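Local atomic coordinates of insecticidal Delta-Endotoxin Cry8Ea1 (Bacillus Thuringiensis, PDB entry 3EB7), a protein that kills larvae of the underground pest Holotrichia parallela, probably by binding midgut receptors and forming pores in the cell membrane, as in related Cry toxins. Residues L351-T355 / S356-G360; T317-Y320 / G321-G325; G254-Y257 / D258-S262. All coordinates share one frame; numbering follows the deposited sequence.

Contact 1 of 3, residues L351-T355 / S356-G360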
loop_
_atom_site.group_PDB
_atom_site.type_symbol
_atom_site.label_atom_id
_atom_site.label_comp_id
_atom_site.label_asym_id
_atom_site.label_seq_id
_atom_site.Cartn_x
_atom_site.Cartn_y
_atom_site.Cartn_z
ATOM N N LEU A 351 35.235 2.359 -0.002
ATOM C CA LEU A 351 36.641 2.691 0.188
ATOM C C LEU A 351 37.483 1.752 -0.697
ATOM O O LEU A 351 37.475 0.530 -0.494
ATOM C CB LEU A 351 37.067 2.600 1.675
ATOM C CG LEU A 351 38.546 2.902 2.009
ATOM C CD1 LEU A 351 38.849 4.409 1.940
ATOM C CD2 LEU A 351 38.951 2.362 3.362
ATOM N N PHE A 352 38.227 2.337 -1.651
ATOM C CA PHE A 352 39.133 1.559 -2.530
ATOM C C PHE A 352 40.537 1.386 -1.936
ATOM O O PHE A 352 41.253 2.359 -1.679
ATOM C CB PHE A 352 39.210 2.178 -3.931
ATOM C CG PHE A 352 37.864 2.330 -4.613
ATOM C CD1 PHE A 352 37.198 3.543 -4.616
ATOM C CD2 PHE A 352 37.272 1.262 -5.261
ATOM C CE1 PHE A 352 35.999 3.693 -5.290
ATOM C CE2 PHE A 352 36.054 1.400 -5.924
ATOM C CZ PHE A 352 35.411 2.603 -5.931
ATOM N N ALA A 353 40.902 0.134 -1.682
ATOM C CA ALA A 353 42.194 -0.230 -1.129
ATOM C C ALA A 353 42.958 -1.015 -2.226
ATOM O O ALA A 353 42.377 -1.348 -3.261
ATOM C CB ALA A 353 41.991 -1.072 0.115
ATOM N N TYR A 354 44.242 -1.281 -2.018
ATOM C CA TYR A 354 45.104 -1.831 -3.093
ATOM C C TYR A 354 44.541 -3.083 -3.728
ATOM O O TYR A 354 44.555 -3.212 -4.965
ATOM C CB TYR A 354 46.522 -2.100 -2.603
ATOM C CG TYR A 354 47.327 -0.853 -2.332
ATOM C CD1 TYR A 354 48.032 -0.703 -1.125
ATOM C CD2 TYR A 354 47.396 0.200 -3.286
ATOM C CE1 TYR A 354 48.795 0.461 -0.854
ATOM C CE2 TYR A 354 48.160 1.387 -3.033
ATOM C CZ TYR A 354 48.856 1.502 -1.809
ATOM O OH TYR A 354 49.626 2.636 -1.541
ATOM N N THR A 355 43.991 -3.970 -2.883
ATOM C CA THR A 355 43.535 -5.294 -3.313
ATOM C C THR A 355 42.064 -5.634 -2.944
ATOM O O THR A 355 41.554 -6.699 -3.313
ATOM C CB THR A 355 44.466 -6.372 -2.730
ATOM O OG1 THR A 355 44.676 -6.099 -1.329
ATOM C CG2 THR A 355 45.852 -6.374 -3.443
ATOM N N SER A 356 41.377 -4.740 -2.232
ATOM C CA SER A 356 39.970 -4.970 -1.885
ATOM C C SER A 356 39.126 -3.688 -1.882
ATOM O O SER A 356 39.650 -2.573 -1.935
ATOM C CB SER A 356 39.860 -5.703 -0.527
ATOM O OG SER A 356 40.533 -4.997 0.507
ATOM N N LYS A 357 37.806 -3.864 -1.846
ATOM C CA LYS A 357 36.880 -2.758 -1.659
ATOM C C LYS A 357 36.093 -2.985 -0.380
ATOM O O LYS A 357 35.763 -4.113 -0.068
ATOM C CB LYS A 357 35.912 -2.660 -2.824
ATOM C CG LYS A 357 36.588 -2.581 -4.172
ATOM C CD LYS A 357 35.592 -2.340 -5.285
ATOM C CE LYS A 357 36.089 -2.958 -6.548
ATOM N NZ LYS A 357 35.912 -4.431 -6.513
ATOM N N TYR A 358 35.793 -1.910 0.336
ATOM C CA TYR A 358 34.938 -1.954 1.519
ATOM C C TYR A 358 33.706 -1.120 1.250
ATOM O O TYR A 358 33.817 0.093 0.973
ATOM C CB TYR A 358 35.567 -1.268 2.730
ATOM C CG TYR A 358 36.930 -1.669 3.236
ATOM C CD1 TYR A 358 38.102 -1.409 2.505
ATOM C CD2 TYR A 358 37.062 -2.190 4.530
ATOM C CE1 TYR A 358 39.370 -1.715 3.027
ATOM C CE2 TYR A 358 38.324 -2.483 5.080
ATOM C CZ TYR A 358 39.468 -2.253 4.325
ATOM O OH TYR A 358 40.686 -2.567 4.904
ATOM N N TYR A 359 32.540 -1.742 1.388
ATOM C CA TYR A 359 31.279 -1.054 1.201
ATOM C C TYR A 359 30.698 -0.704 2.544
ATOM O O TYR A 359 30.930 -1.429 3.520
ATOM C CB TYR A 359 30.300 -1.931 0.411
ATOM C CG TYR A 359 30.797 -2.245 -0.980
ATOM C CD1 TYR A 359 31.544 -3.384 -1.219
ATOM C CD2 TYR A 359 30.488 -1.415 -2.049
ATOM C CE1 TYR A 359 32.000 -3.680 -2.494
ATOM C CE2 TYR A 359 30.949 -1.690 -3.333
ATOM C CZ TYR A 359 31.704 -2.811 -3.534
ATOM O OH TYR A 359 32.159 -3.108 -4.763
ATOM N N GLY A 360 29.966 0.410 2.610
ATOM C CA GLY A 360 29.222 0.764 3.824
ATOM C C GLY A 360 28.620 2.146 3.773
ATOM O O GLY A 360 29.083 2.986 3.011
#
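Ser-356 turns back onto Ala-353 at the tip of a beta hairpin. The hairpin joins strands 340-352 and 357-369 of the beta-prism domain expected of a three-domain Cry toxin. Ser-356 O accepts a hydrogen bond from Ala-353 N at 3.0 Å. The donor lies almost straight ahead of the carbonyl, with a C=O...N angle of 173°. This bond closes the bend, in which Tyr-354 and Thr-355 form the far end. The Tyr-354 ring meets Phe-292 edge-to-face.

Lys-357 follows, in an antiparallel non-hydrogen-bonded pair with Phe-352. Its chain passes at a slant to the Phe-352 side chain, and Lys-357 CD comes within 3.8 Å of Phe-352 CE2. The last torsion bends (chi4 76°) and takes NZ away from the ring. Lys-357 CA also makes a CA-H...O contact with Leu-351 O at 3.5 Å.

Tyr-358 and Leu-351 form the hydrogen-bonded pair. Leu-351 N donates to Tyr-358 O at 2.8 Å, and Tyr-358 N donates to Leu-351 O at 3.1 Å. Their side chains leave the sheet on the other face from Phe-352 and Lys-357. They run side by side. Leu-351 is buried there against Phe-292 and Leu-298. Leu-351 CD2 lies 4.0 Å from Tyr-358 CD1. Further along the ring edge, Ala-353 CB sits in the ring plane, 4.0 Å from Tyr-358 CE1.

Contact 2 of 3, residues T317-Y320 / G321-G325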
loop_
_atom_site.group_PDB
_atom_site.type_symbol
_atom_site.label_atom_id
_atom_site.label_comp_id
_atom_site.label_asym_id
_atom_site.label_seq_id
_atom_site.Cartn_x
_atom_site.Cartn_y
_atom_site.Cartn_z
ATOM N N THR A 317 12.877 -4.655 20.918
ATOM C CA THR A 317 14.161 -4.205 20.495
ATOM C C THR A 317 14.925 -5.346 19.873
ATOM O O THR A 317 15.075 -6.404 20.488
ATOM C CB THR A 317 14.968 -3.582 21.658
ATOM O OG1 THR A 317 14.289 -2.428 22.149
ATOM C CG2 THR A 317 16.328 -3.140 21.203
ATOM N N GLN A 318 15.397 -5.144 18.641
ATOM C CA GLN A 318 16.280 -6.118 18.014
ATOM C C GLN A 318 17.610 -5.465 17.647
ATOM O O GLN A 318 17.735 -4.245 17.550
ATOM C CB GLN A 318 15.635 -6.793 16.785
ATOM C CG GLN A 318 14.104 -7.055 16.881
ATOM C CD GLN A 318 13.650 -8.329 17.671
ATOM O OE1 GLN A 318 14.465 -9.171 18.127
ATOM N NE2 GLN A 318 12.317 -8.466 17.823
ATOM N N THR A 319 18.597 -6.314 17.432
ATOM C CA THR A 319 19.963 -5.941 17.175
ATOM C C THR A 319 20.321 -6.498 15.817
ATOM O O THR A 319 19.849 -7.583 15.455
ATOM C CB THR A 319 20.822 -6.565 18.296
ATOM O OG1 THR A 319 21.101 -5.556 19.260
ATOM C CG2 THR A 319 22.103 -7.120 17.816
ATOM N N TYR A 320 21.144 -5.752 15.070
ATOM C CA TYR A 320 21.687 -6.189 13.776
ATOM C C TYR A 320 23.128 -5.808 13.644
ATOM O O TYR A 320 23.509 -4.718 14.060
ATOM C CB TYR A 320 20.955 -5.498 12.616
ATOM C CG TYR A 320 19.544 -5.962 12.418
ATOM C CD1 TYR A 320 19.270 -6.999 11.536
ATOM C CD2 TYR A 320 18.480 -5.364 13.099
ATOM C CE1 TYR A 320 17.992 -7.414 11.310
ATOM C CE2 TYR A 320 17.179 -5.802 12.888
ATOM C CZ TYR A 320 16.967 -6.839 12.007
ATOM O OH TYR A 320 15.711 -7.305 11.766
ATOM N N GLY A 321 23.912 -6.698 13.051
ATOM C CA GLY A 321 25.298 -6.423 12.730
ATOM C C GLY A 321 26.208 -6.481 13.937
ATOM O O GLY A 321 25.981 -7.273 14.862
ATOM N N THR A 322 27.254 -5.663 13.915
ATOM C CA THR A 322 28.178 -5.576 15.021
ATOM C C THR A 322 27.781 -4.420 15.921
ATOM O O THR A 322 27.632 -3.277 15.471
ATOM C CB THR A 322 29.601 -5.421 14.496
ATOM O OG1 THR A 322 29.903 -6.574 13.711
ATOM C CG2 THR A 322 30.652 -5.287 15.641
ATOM N N THR A 323 27.556 -4.731 17.192
ATOM C CA THR A 323 27.162 -3.704 18.152
ATOM C C THR A 323 28.012 -3.735 19.417
ATOM O O THR A 323 27.626 -3.175 20.409
ATOM C CB THR A 323 25.653 -3.800 18.541
ATOM O OG1 THR A 323 25.423 -5.027 19.256
ATOM C CG2 THR A 323 24.729 -3.744 17.296
ATOM N N SER A 324 29.158 -4.403 19.391
ATOM C CA SER A 324 30.079 -4.386 20.525
ATOM C C SER A 324 31.471 -4.783 20.028
ATOM O O SER A 324 31.624 -5.337 18.930
ATOM C CB SER A 324 29.640 -5.387 21.624
ATOM O OG SER A 324 29.783 -6.741 21.148
ATOM N N GLY A 325 32.476 -4.511 20.850
ATOM C CA GLY A 325 33.812 -5.015 20.614
ATOM C C GLY A 325 34.701 -3.930 20.071
ATOM O O GLY A 325 34.287 -2.772 19.960
#
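Thr-319 and Tyr-320 meet Thr-323 in a small, local packing contact on the protein surface. It lies where strand 316-321 runs out into the loop that leads to strand 330-335. The contact is made by van der Waals touches. The Thr-323 methyl makes the closer one, on Tyr-320, and the touch to Thr-319 is looser.

Thr-323 points back toward the strand end. Its CG2 approaches the backbone carbonyl of Tyr-320, near the end of the strand, with Thr-323 CG2 3.6 Å from Tyr-320 O. The torsion explains this: CG2 stands opposite the carbonyl carbon of Thr-323, while OG1 is placed between the backbone N and that carbon (chi1 66°). Thr-323 OG1 then faces Thr-319, at 4.2 Å from Thr-319 CG2. The two threonine side chains meet at a slant.

The chain can fold back like this because Gly-321 has a positive phi of 76°, which a residue without a side chain takes up readily. The strand itself is an outer one of a four-stranded antiparallel sheet with order 3-2-1-4, a Greek-key arrangement. Such sheets build the beta-prism domain of Cry toxins. Strand 296-310 is its neighbour, and backbone hydrogen bonds join Tyr-320 to His-304 and Thr-322 to Ile-302.

Tyr-320 turns its side chain away from the loop, and the ring lies back along the strand. There it meets the His-304 ring, with the planes about 20° apart, and packs on Tyr-418, Thr-420 and Phe-421 of strand 414-422. Thr-322 leaves the contact as well. Its OG1 is hydrogen-bonded to Arg-423 NH2, which ties the start of the loop to the chain just beyond that strand.

Contact 3 of 3, residues G254-Y257 / D258-S262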
loop_
_atom_site.group_PDB
_atom_site.type_symbol
_atom_site.label_atom_id
_atom_site.label_comp_id
_atom_site.label_asym_id
_atom_site.label_seq_id
_atom_site.Cartn_x
_atom_site.Cartn_y
_atom_site.Cartn_z
ATOM N N GLY A 254 32.321 -1.334 -9.128
ATOM C CA GLY A 254 32.076 -2.372 -8.120
ATOM C C GLY A 254 30.732 -2.210 -7.446
ATOM O O GLY A 254 30.375 -1.117 -7.015
ATOM N N SER A 255 29.968 -3.293 -7.375
ATOM C CA SER A 255 28.689 -3.260 -6.662
ATOM C C SER A 255 28.734 -4.091 -5.385
ATOM O O SER A 255 29.455 -5.095 -5.301
ATOM C CB SER A 255 27.553 -3.686 -7.554
ATOM O OG SER A 255 27.653 -3.072 -8.811
ATOM N N TRP A 256 27.961 -3.664 -4.396
ATOM C CA TRP A 256 27.960 -4.344 -3.100
ATOM C C TRP A 256 27.620 -5.835 -3.263
ATOM O O TRP A 256 28.155 -6.689 -2.545
ATOM C CB TRP A 256 27.016 -3.629 -2.099
ATOM C CG TRP A 256 25.552 -3.726 -2.439
ATOM C CD1 TRP A 256 24.806 -2.829 -3.152
ATOM C CD2 TRP A 256 24.662 -4.797 -2.081
ATOM N NE1 TRP A 256 23.499 -3.251 -3.228
ATOM C CE2 TRP A 256 23.383 -4.461 -2.591
ATOM C CE3 TRP A 256 24.822 -5.999 -1.362
ATOM C CZ2 TRP A 256 22.276 -5.292 -2.435
ATOM C CZ3 TRP A 256 23.742 -6.825 -1.200
ATOM C CH2 TRP A 256 22.464 -6.458 -1.710
ATOM N N TYR A 257 26.779 -6.134 -4.248
ATOM C CA TYR A 257 26.245 -7.480 -4.491
ATOM C C TYR A 257 27.124 -8.363 -5.348
ATOM O O TYR A 257 26.742 -9.468 -5.719
ATOM C CB TYR A 257 24.843 -7.380 -5.097
ATOM C CG TYR A 257 24.696 -6.555 -6.370
ATOM C CD1 TYR A 257 25.477 -6.815 -7.504
ATOM C CD2 TYR A 257 23.714 -5.586 -6.467
ATOM C CE1 TYR A 257 25.314 -6.098 -8.677
ATOM C CE2 TYR A 257 23.544 -4.847 -7.626
ATOM C CZ TYR A 257 24.350 -5.103 -8.716
ATOM O OH TYR A 257 24.183 -4.390 -9.858
ATOM N N ASP A 258 28.308 -7.862 -5.669
ATOM C CA ASP A 258 29.326 -8.637 -6.395
ATOM C C ASP A 258 29.801 -9.784 -5.531
ATOM O O ASP A 258 30.178 -10.832 -6.039
ATOM C CB ASP A 258 30.554 -7.763 -6.690
ATOM C CG ASP A 258 30.372 -6.858 -7.904
ATOM O OD1 ASP A 258 29.371 -7.019 -8.664
ATOM O OD2 ASP A 258 31.269 -5.979 -8.076
ATOM N N SER A 259 29.863 -9.558 -4.221
ATOM C CA SER A 259 30.254 -10.641 -3.323
ATOM C C SER A 259 29.407 -10.592 -2.059
ATOM O O SER A 259 29.749 -9.944 -1.091
ATOM C CB SER A 259 31.752 -10.600 -3.054
ATOM O OG SER A 259 32.170 -11.756 -2.354
ATOM N N ALA A 260 28.266 -11.274 -2.103
ATOM C CA ALA A 260 27.229 -11.120 -1.087
ATOM C C ALA A 260 26.479 -12.447 -0.960
ATOM O O ALA A 260 26.663 -13.303 -1.796
ATOM C CB ALA A 260 26.294 -10.029 -1.494
ATOM N N PRO A 261 25.641 -12.611 0.092
ATOM C CA PRO A 261 24.853 -13.852 0.275
ATOM C C PRO A 261 23.835 -14.145 -0.868
ATOM O O PRO A 261 23.483 -13.270 -1.647
ATOM C CB PRO A 261 24.099 -13.608 1.603
ATOM C CG PRO A 261 24.752 -12.487 2.233
ATOM C CD PRO A 261 25.414 -11.660 1.192
ATOM N N SER A 262 23.363 -15.370 -0.927
ATOM C CA SER A 262 22.380 -15.789 -1.896
ATOM C C SER A 262 21.099 -14.985 -1.758
ATOM O O SER A 262 20.877 -14.330 -0.729
ATOM C CB SER A 262 22.032 -17.246 -1.656
ATOM O OG SER A 262 21.418 -17.346 -0.386
HETATM O O HOH W 1 29.156 -4.572 -10.649
HETATM O O HOH W 2 30.655 -7.224 -1.974
HETATM O O HOH W 3 27.207 -12.167 -4.801
#
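Asp-258 grips Ser-255 with both its backbone and its side chain. Asp-258 N donates to Ser-255 O at 3.0 Å, with an N-H...O angle of 161°. In return, Ser-255 N donates to Asp-258 OD2 at 3.1 Å. That donor stands well above the carboxylate plane, 66° out of it. A water reinforces the pair: it is hydrogen-bonded to Ser-255 OG at 2.8 Å and donates to Asp-258 OD1. The carboxylate is therefore held through both oxygens.

Ala-260 supplies the apolar part of the contact. Its methyl points toward Trp-256, with Ala-260 CB 4.1 Å from Trp-256 CZ3. It also touches the backbone of Tyr-257. A second water bridges the backbone, donating to Trp-256 O at 2.6 Å and to Ser-259 O.

The bond from Asp-258 N to Ser-255 O closes a type I beta turn, with Trp-256 and Tyr-257 at its two central positions. The turn lies in the loop between strand 241-243 and helix 263-270. Its side chains are layered. Tyr-257 CB sits 3.8 Å above the Trp-256 ring plane, over the centre. Ser-255 CB covers one face of the Tyr-257 ring, 3.5 Å above the plane and offset toward the rim.

Further out, Ser-255 OG is hydrogen-bonded to Gly-251 N, which gives the hydroxyl a second partner besides the water. Trp-256 is buried among Val-202 of helix 198-220, Leu-266 and Phe-270 of helix 263-270, and Ile-422, while Tyr-257 and Ala-260 reach Ala-198 at the start of helix 198-220. Ser-262 ends the loop as the N-cap of helix 263-270, with its OG hydrogen-bonded to Thr-265 OG1.

Along the chain the order is contact 3, contact 2, contact 1, and all three lie in the middle, delta-endotoxin part of the chain. Contacts 1 and 3 are neighbours, with centres about 13 Å apart. Tyr-359 of the hairpin strand joins them: Tyr-359 OH is 3.2 Å from Gly-254 C, and the ring atom CE2 lies near Trp-256 N. Contact 2 stands apart, its centre about 23 Å from that of contact 1 and 22 Å from that of contact 3. It ends strand 316-321 of one four-stranded antiparallel sheet; contact 1 is a hairpin of another. Contact 3 lies where these sheets approach helix 198-220 of the N-terminal region. In related Cry toxins, apical beta-prism loops take part in receptor recognition, so the exposed hairpin tip may do so here.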